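Local coordinates for UPF0678 fatty acid-binding protein-like protein ERS007657_00996 (Mycobacterium tuberculosis, PDB 6R3W) that binds heme b in a beta-barrel and probably scavenges peroxynitrite by isomerising it to nitrate, at residues V73-L81 and E91-V99. Residues are numbered along the deposited sequence; the frame is centred on the assembly and turned at random.
Sequences VCRPGCVEL and EIEVGTYSV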
ATOM      1  N   VAL A  73      -9.087   0.171  10.808  1.00  8.34           N
ATOM      2  CA  VAL A  73      -8.607  -0.518  12.020  1.00  8.72           C
ATOM      3  C   VAL A  73      -9.734  -1.422  12.530  1.00  9.51           C
ATOM      4  O   VAL A  73     -10.811  -0.917  12.859  1.00 10.60           O
ATOM      5  CB  VAL A  73      -8.098   0.486  13.066  1.00  9.03           C
ATOM      6  CG1 VAL A  73      -7.846  -0.188  14.402  1.00  9.65           C
ATOM      7  CG2 VAL A  73      -6.845   1.178  12.577  1.00 10.64           C
ATOM      8  N   CYS A  74      -9.479  -2.733  12.523  1.00  9.59           N
ATOM      9  CA  CYS A  74     -10.448  -3.792  12.909  1.00 10.45           C
ATOM     10  C   CYS A  74     -10.214  -4.123  14.393  1.00 10.50           C
ATOM     11  O   CYS A  74      -9.861  -5.279  14.726  1.00 11.26           O
ATOM     12  CB  CYS A  74     -10.380  -5.016  11.957  1.00 10.65           C
ATOM     13  SG  CYS A  74      -8.730  -5.361  11.249  1.00  9.46           S
ATOM     14  N   ARG A  75     -10.398  -3.110  15.243  1.00 10.62           N
ATOM     15  CA  ARG A  75      -9.931  -3.018  16.652  1.00 10.50           C
ATOM     16  C   ARG A  75      -8.444  -2.732  16.652  1.00  9.71           C
ATOM     17  O   ARG A  75      -7.699  -3.240  15.800  1.00 10.28           O
ATOM     18  CB  ARG A  75     -10.242  -4.267  17.478  1.00 13.26           C
ATOM     19  CG  ARG A  75     -11.722  -4.609  17.521  1.00 13.00           C
ATOM     20  CD  ARG A  75     -12.044  -5.861  18.308  1.00 16.86           C
ATOM     21  NE  ARG A  75     -13.474  -6.170  18.215  1.00 20.27           N
ATOM     22  CZ  ARG A  75     -14.161  -6.863  19.115  1.00 22.68           C
ATOM     23  NH1 ARG A  75     -13.548  -7.373  20.166  1.00 21.50           N
ATOM     24  NH2 ARG A  75     -15.448  -7.098  18.924  1.00 29.44           N
ATOM     25  N   PRO A  76      -7.963  -1.890  17.589  1.00  9.60           N
ATOM     26  CA  PRO A  76      -6.546  -1.566  17.649  1.00 10.01           C
ATOM     27  C   PRO A  76      -5.650  -2.800  17.492  1.00  9.42           C
ATOM     28  O   PRO A  76      -5.859  -3.820  18.172  1.00 10.61           O
ATOM     29  CB  PRO A  76      -6.428  -0.918  19.027  1.00 10.37           C
ATOM     30  CG  PRO A  76      -7.745  -0.175  19.155  1.00 10.23           C
ATOM     31  CD  PRO A  76      -8.762  -1.111  18.542  1.00 10.32           C
ATOM     32  N   GLY A  77      -4.682  -2.689  16.592  1.00  9.44           N
ATOM     33  CA  GLY A  77      -3.690  -3.753  16.318  1.00  9.90           C
ATOM     34  C   GLY A  77      -3.982  -4.508  15.025  1.00  9.38           C
ATOM     35  O   GLY A  77      -3.082  -5.222  14.541  1.00  9.92           O
ATOM     36  N   CYS A  78      -5.192  -4.384  14.512  1.00  8.68           N
ATOM     37  CA  CYS A  78      -5.717  -5.105  13.329  1.00  8.17           C
ATOM     38  C   CYS A  78      -5.970  -4.098  12.212  1.00  7.89           C
ATOM     39  O   CYS A  78      -6.547  -3.024  12.497  1.00  9.16           O
ATOM     40  CB  CYS A  78      -7.007  -5.816  13.729  1.00  9.10           C
ATOM     41  SG  CYS A  78      -7.831  -6.765  12.425  1.00 10.06           S
ATOM     42  N   VAL A  79      -5.625  -4.448  10.979  1.00  7.64           N
ATOM     43  CA  VAL A  79      -5.907  -3.589   9.810  1.00  7.58           C
ATOM     44  C   VAL A  79      -6.560  -4.409   8.701  1.00  7.50           C
ATOM     45  O   VAL A  79      -6.175  -5.557   8.449  1.00  8.41           O
ATOM     46  CB  VAL A  79      -4.656  -2.847   9.297  1.00  9.36           C
ATOM     47  CG1 VAL A  79      -4.416  -1.569  10.077  1.00 10.96           C
ATOM     48  CG2 VAL A  79      -3.407  -3.707   9.314  1.00 11.35           C
ATOM     49  N   GLU A  80      -7.442  -3.739   7.979  1.00  7.94           N
ATOM     50  CA  GLU A  80      -7.994  -4.165   6.676  1.00  7.43           C
ATOM     51  C   GLU A  80      -7.700  -3.037   5.681  1.00  7.45           C
ATOM     52  O   GLU A  80      -8.232  -1.931   5.860  1.00  9.33           O
ATOM     53  CB  GLU A  80      -9.502  -4.463   6.761  1.00  9.11           C
ATOM     54  CG  GLU A  80      -9.861  -5.627   7.668  1.00  7.97           C
ATOM     55  CD  GLU A  80     -11.290  -5.633   8.144  1.00  9.67           C
ATOM     56  OE1 GLU A  80     -12.000  -4.657   7.884  1.00 12.32           O
ATOM     57  OE2 GLU A  80     -11.711  -6.662   8.747  1.00 10.02           O
ATOM     58  N   LEU A  81      -6.905  -3.325   4.648  1.00  7.61           N
ATOM     59  CA  LEU A  81      -6.576  -2.380   3.555  1.00  7.47           C
ATOM     60  C   LEU A  81      -7.433  -2.751   2.355  1.00  7.06           C
ATOM     61  O   LEU A  81      -7.362  -3.886   1.892  1.00  8.49           O
ATOM     62  CB  LEU A  81      -5.085  -2.465   3.225  1.00  8.60           C
ATOM     63  CG  LEU A  81      -4.607  -1.589   2.069  1.00  9.87           C
ATOM     64  CD1 LEU A  81      -4.779  -0.098   2.382  1.00 11.91           C
ATOM     65  CD2 LEU A  81      -3.153  -1.898   1.754  1.00 12.91           C
ATOM     66  N   GLU A  91      -8.597  -5.376  -4.146  1.00  6.72           N
ATOM     67  CA  GLU A  91      -7.653  -5.991  -3.177  1.00  9.33           C
ATOM     68  C   GLU A  91      -8.211  -5.722  -1.773  1.00  6.66           C
ATOM     69  O   GLU A  91      -8.480  -4.555  -1.448  1.00  8.31           O
ATOM     70  CB  GLU A  91      -6.228  -5.389  -3.426  1.00 12.47           C
ATOM     71  CG  GLU A  91      -5.169  -5.704  -2.393  1.00 17.24           C
ATOM     72  CD  GLU A  91      -3.855  -5.008  -2.641  1.00 14.60           C
ATOM     73  OE1 GLU A  91      -3.787  -4.109  -3.532  1.00  8.63           O
ATOM     74  OE2 GLU A  91      -2.889  -5.265  -1.858  1.00 16.43           O
ATOM     75  N   ILE A  92      -8.281  -6.748  -0.927  1.00  6.93           N
ATOM     76  CA  ILE A  92      -8.400  -6.582   0.532  1.00  6.53           C
ATOM     77  C   ILE A  92      -7.239  -7.302   1.177  1.00  6.26           C
ATOM     78  O   ILE A  92      -7.113  -8.535   1.002  1.00  7.33           O
ATOM     79  CB  ILE A  92      -9.736  -7.069   1.076  1.00  7.54           C
ATOM     80  CG1 ILE A  92     -10.907  -6.384   0.378  1.00  8.73           C
ATOM     81  CG2 ILE A  92      -9.759  -6.856   2.582  1.00  8.84           C
ATOM     82  CD1 ILE A  92     -12.279  -6.850   0.858  1.00  9.39           C
ATOM     83  N   GLU A  93      -6.365  -6.553   1.842  1.00  6.47           N
ATOM     84  CA  GLU A  93      -5.282  -7.175   2.610  1.00  6.85           C
ATOM     85  C   GLU A  93      -5.607  -7.044   4.081  1.00  6.57           C
ATOM     86  O   GLU A  93      -6.143  -6.001   4.506  1.00  8.39           O
ATOM     87  CB  GLU A  93      -3.956  -6.493   2.342  1.00  7.26           C
ATOM     88  CG  GLU A  93      -3.496  -6.589   0.914  1.00  9.05           C
ATOM     89  CD  GLU A  93      -1.996  -6.526   0.735  1.00 11.85           C
ATOM     90  OE1 GLU A  93      -1.261  -6.827   1.730  1.00 13.42           O
ATOM     91  OE2 GLU A  93      -1.575  -6.363  -0.440  1.00 14.56           O
ATOM     92  N   VAL A  94      -5.350  -8.084   4.841  1.00  7.02           N
ATOM     93  CA  VAL A  94      -5.645  -8.111   6.283  1.00  6.93           C
ATOM     94  C   VAL A  94      -4.330  -8.308   7.016  1.00  7.07           C
ATOM     95  O   VAL A  94      -3.473  -9.056   6.539  1.00  6.91           O
ATOM     96  CB  VAL A  94      -6.677  -9.197   6.594  1.00  7.63           C
ATOM     97  CG1 VAL A  94      -7.035  -9.215   8.065  1.00  9.10           C
ATOM     98  CG2 VAL A  94      -7.924  -9.039   5.743  1.00  8.39           C
ATOM     99  N   GLY A  95      -4.193  -7.705   8.182  1.00  7.03           N
ATOM    100  CA  GLY A  95      -3.000  -7.972   8.990  1.00  7.99           C
ATOM    101  C   GLY A  95      -2.977  -7.198  10.267  1.00  8.01           C
ATOM    102  O   GLY A  95      -4.047  -6.946  10.872  1.00  7.81           O
ATOM    103  N   THR A  96      -1.774  -6.876  10.709  1.00  7.68           N
ATOM    104  CA  THR A  96      -1.514  -6.363  12.056  1.00  8.07           C
ATOM    105  C   THR A  96      -0.488  -5.243  11.991  1.00  8.77           C
ATOM    106  O   THR A  96       0.212  -5.093  10.988  1.00  9.38           O
ATOM    107  CB  THR A  96      -1.064  -7.488  12.988  1.00 10.18           C
ATOM    108  OG1 THR A  96       0.163  -8.025  12.497  1.00 12.60           O
ATOM    109  CG2 THR A  96      -2.101  -8.576  13.112  1.00 11.24           C
ATOM    110  N   TYR A  97      -0.348  -4.546  13.092  1.00  8.66           N
ATOM    111  CA  TYR A  97       0.744  -3.579  13.242  1.00  8.85           C
ATOM    112  C   TYR A  97       1.204  -3.517  14.686  1.00  9.14           C
ATOM    113  O   TYR A  97       0.496  -3.960  15.607  1.00 10.30           O
ATOM    114  CB  TYR A  97       0.329  -2.205  12.736  1.00  9.68           C
ATOM    115  CG  TYR A  97      -0.847  -1.612  13.459  1.00  9.70           C
ATOM    116  CD1 TYR A  97      -0.680  -0.883  14.629  1.00  9.70           C
ATOM    117  CD2 TYR A  97      -2.130  -1.794  12.983  1.00 10.53           C
ATOM    118  CE1 TYR A  97      -1.762  -0.344  15.300  1.00 10.79           C
ATOM    119  CE2 TYR A  97      -3.214  -1.213  13.607  1.00 10.85           C
ATOM    120  CZ  TYR A  97      -3.036  -0.509  14.790  1.00 10.39           C
ATOM    121  OH  TYR A  97      -4.127  -0.033  15.466  1.00 13.35           O
ATOM    122  N   SER A  98       2.395  -2.955  14.847  1.00  9.47           N
ATOM    123  CA  SER A  98       3.017  -2.707  16.153  1.00 11.29           C
ATOM    124  C   SER A  98       3.661  -1.335  16.144  1.00 11.52           C
ATOM    125  O   SER A  98       4.072  -0.849  15.080  1.00 13.45           O
ATOM    126  CB  SER A  98       4.025  -3.755  16.481  1.00 14.52           C
ATOM    127  OG  SER A  98       5.113  -3.676  15.585  1.00 18.74           O
ATOM    128  N   VAL A  99       3.681  -0.721  17.300  1.00 10.40           N
ATOM    129  CA  VAL A  99       4.359   0.570  17.557  1.00 11.40           C
ATOM    130  C   VAL A  99       5.570   0.307  18.431  1.00 11.53           C
ATOM    131  O   VAL A  99       5.402  -0.252  19.543  1.00 14.12           O
ATOM    132  CB  VAL A  99       3.412   1.568  18.227  1.00 12.00           C
ATOM    133  CG1 VAL A  99       4.115   2.879  18.556  1.00 15.20           C
ATOM    134  CG2 VAL A  99       2.162   1.830  17.387  1.00 14.09           C
TER
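Ile92 lays CG2 beside the carbonyl oxygen of Leu81, 3.9 Å from that O, at the start of the shared ladder. Glu93 follows as a hydrogen-bonded antiparallel pair with Leu81: Leu81 N reaches Glu93 O at 2.8 Å, and Glu93 N returns the bond to Leu81 O. The two side chains share the face that carries Val79. Val94 stands across from Glu80 as a non-hydrogen-bonded pair on the other face, where the Glu80 carboxylate makes a salt bridge to Arg72. At Gly95 both backbone bonds go to Val79, whose CG2 fits against the glycine backbone, 3.6 Å from Gly95 C. Thr96, in a non-hydrogen-bonded pair with Cys78, makes a CA-H...O contact from CA to Gly77 O (3.2 Å). Tyr97 does most of the side-chain work. With CG between its backbone N and carbonyl carbon (chi1 60°), the ring swings over the turn: Gly77 CA sits over one face, a CH-pi contact 3.9 Å from the centroid, Val79 CG1 packs obliquely at CD2, and OH accepts a nearly straight bond from Gly77 N (2.9 Å, 163°). Tyr97 N also bonds Gly77 O (3.2 Å), a double grip tying the type II turn Arg75 to Cys78, within the Cys74-Cys78 disulfide loop, to strand 89-100, partner of 78-85 in the next hairpin of the antiparallel nitrobindin barrel that houses the heme.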